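Local coordinates for protein endonuclease V isoform X2 (Ciona intestinalis, PDB 6OZI) that probably cleaves inosine-containing nucleic acid by metal-dependent hydrolysis, as an endonuclease V of the RNase H-like clan, at residues R89-F94 with A129-V134. The protein carries 1 engineered substitution. Sequence-based numbering, arbitrary orientation.
Sequences REIEPF and ASHLGV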
# COMPACT_ATOMS: atom_id res chain seq x y z
N ARG A 89 -15.88 11.93 16.40
CA ARG A 89 -14.71 12.23 15.60
C ARG A 89 -15.07 12.69 14.19
O ARG A 89 -14.31 13.46 13.58
CB ARG A 89 -13.80 11.00 15.52
CG ARG A 89 -12.57 11.14 14.65
CD ARG A 89 -11.56 10.09 15.05
NE ARG A 89 -10.51 9.89 14.06
CZ ARG A 89 -9.33 10.50 14.08
NH1 ARG A 89 -9.07 11.38 15.04
NH2 ARG A 89 -8.43 10.24 13.15
N GLU A 90 -16.18 12.23 13.62
CA GLU A 90 -16.42 12.60 12.22
C GLU A 90 -17.77 13.28 11.96
O GLU A 90 -18.10 13.52 10.79
CB GLU A 90 -16.25 11.37 11.32
CG GLU A 90 -17.06 10.17 11.72
CD GLU A 90 -16.74 8.92 10.89
OE1 GLU A 90 -15.60 8.78 10.38
OE2 GLU A 90 -17.64 8.07 10.76
N ILE A 91 -18.53 13.66 12.99
CA ILE A 91 -19.85 14.26 12.75
C ILE A 91 -19.71 15.62 12.06
O ILE A 91 -20.41 15.91 11.09
CB ILE A 91 -20.65 14.37 14.06
CG1 ILE A 91 -22.00 15.06 13.82
CG2 ILE A 91 -19.89 15.14 15.14
CD1 ILE A 91 -22.94 14.30 12.93
N GLU A 92 -18.79 16.47 12.55
CA GLU A 92 -18.65 17.80 11.95
C GLU A 92 -18.12 17.75 10.53
O GLU A 92 -18.72 18.40 9.64
CB GLU A 92 -17.79 18.69 12.85
CG GLU A 92 -17.51 20.08 12.28
CD GLU A 92 -18.75 20.98 12.24
OE1 GLU A 92 -19.81 20.58 12.77
OE2 GLU A 92 -18.65 22.10 11.69
N PRO A 93 -17.04 17.02 10.21
CA PRO A 93 -16.61 16.93 8.81
C PRO A 93 -17.71 16.41 7.89
O PRO A 93 -17.83 16.87 6.75
CB PRO A 93 -15.42 15.97 8.86
CG PRO A 93 -14.96 15.98 10.26
CD PRO A 93 -16.16 16.23 11.10
N PHE A 94 -18.47 15.42 8.36
CA PHE A 94 -19.58 14.89 7.57
C PHE A 94 -20.63 15.96 7.28
O PHE A 94 -21.04 16.14 6.13
CB PHE A 94 -20.23 13.71 8.28
CG PHE A 94 -21.43 13.17 7.57
CD1 PHE A 94 -21.27 12.30 6.50
CD2 PHE A 94 -22.71 13.52 7.96
CE1 PHE A 94 -22.37 11.80 5.83
CE2 PHE A 94 -23.81 13.01 7.29
CZ PHE A 94 -23.64 12.16 6.23
N ALA A 129 -22.46 5.41 11.94
CA ALA A 129 -23.32 5.46 10.75
C ALA A 129 -24.73 5.89 11.13
O ALA A 129 -25.34 6.75 10.47
CB ALA A 129 -23.34 4.09 10.06
N SER A 130 -25.26 5.31 12.21
CA SER A 130 -26.58 5.71 12.70
C SER A 130 -26.57 7.14 13.23
O SER A 130 -27.46 7.93 12.91
CB SER A 130 -27.03 4.75 13.80
OG SER A 130 -27.02 3.42 13.34
N HIS A 131 -25.56 7.47 14.04
CA HIS A 131 -25.44 8.80 14.64
C HIS A 131 -25.47 9.89 13.57
O HIS A 131 -26.29 10.82 13.62
CB HIS A 131 -24.15 8.84 15.45
CG HIS A 131 -24.00 10.03 16.34
ND1 HIS A 131 -23.57 9.93 17.64
CD2 HIS A 131 -24.17 11.35 16.10
CE1 HIS A 131 -23.50 11.14 18.18
NE2 HIS A 131 -23.87 12.02 17.26
N LEU A 132 -24.58 9.79 12.59
CA LEU A 132 -24.52 10.77 11.51
C LEU A 132 -25.83 10.78 10.72
O LEU A 132 -26.33 11.86 10.35
CB LEU A 132 -23.33 10.47 10.60
CG LEU A 132 -21.94 11.00 10.99
CD1 LEU A 132 -21.54 10.64 12.43
CD2 LEU A 132 -20.88 10.53 10.01
N GLY A 133 -26.42 9.60 10.50
CA GLY A 133 -27.70 9.56 9.81
C GLY A 133 -28.78 10.36 10.52
O GLY A 133 -29.48 11.17 9.90
N VAL A 134 -28.90 10.19 11.83
CA VAL A 134 -29.97 10.86 12.56
C VAL A 134 -29.70 12.34 12.67
O VAL A 134 -30.59 13.17 12.46
CB VAL A 134 -30.17 10.22 13.95
CG1 VAL A 134 -31.07 11.12 14.81
CG2 VAL A 134 -30.79 8.84 13.82
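Leu132 reaches between Ile91 and Phe94, a compact example of helix-to-helix packing beside the central sheet of the RNase H-like endonuclease V fold. Segments 89-94 and 129-134, on helices 86-104 and 128-136, run in roughly the same direction, their axes 9.9 Å apart at closest approach and inclined at 37°, and no hydrogen bond joins them. The side chain of Leu132 can be followed outward. Its CB lies over one face of the Phe94 ring, displaced toward the rim, 4.1 Å from Phe94 CD2. Next, CG touches Ile91 CD1 and Phe94 CD2, at 4.0 Å from each. There the chain forks: CD1 turns to Ile91, meeting its CA and CD1, while CD2 makes an off-centre CH-pi contact 4.1 Å from the Phe94 ring centroid. With CG1 anti to the backbone N (chi1 177°), Ile91 extends CD1 past Leu132 to the neighbourhood of His131. Leu115 of strand 112-116 touches both Leu132 and Phe94, tying the pair to the sheet. An alanine in place of Phe94 would probably open a gap beside Leu132, leaving its CD2 methyl without the ring. That methyl packs tightly at the ring's root, 3.6 Å from Phe94 CG and 3.7 Å from Phe94 CB.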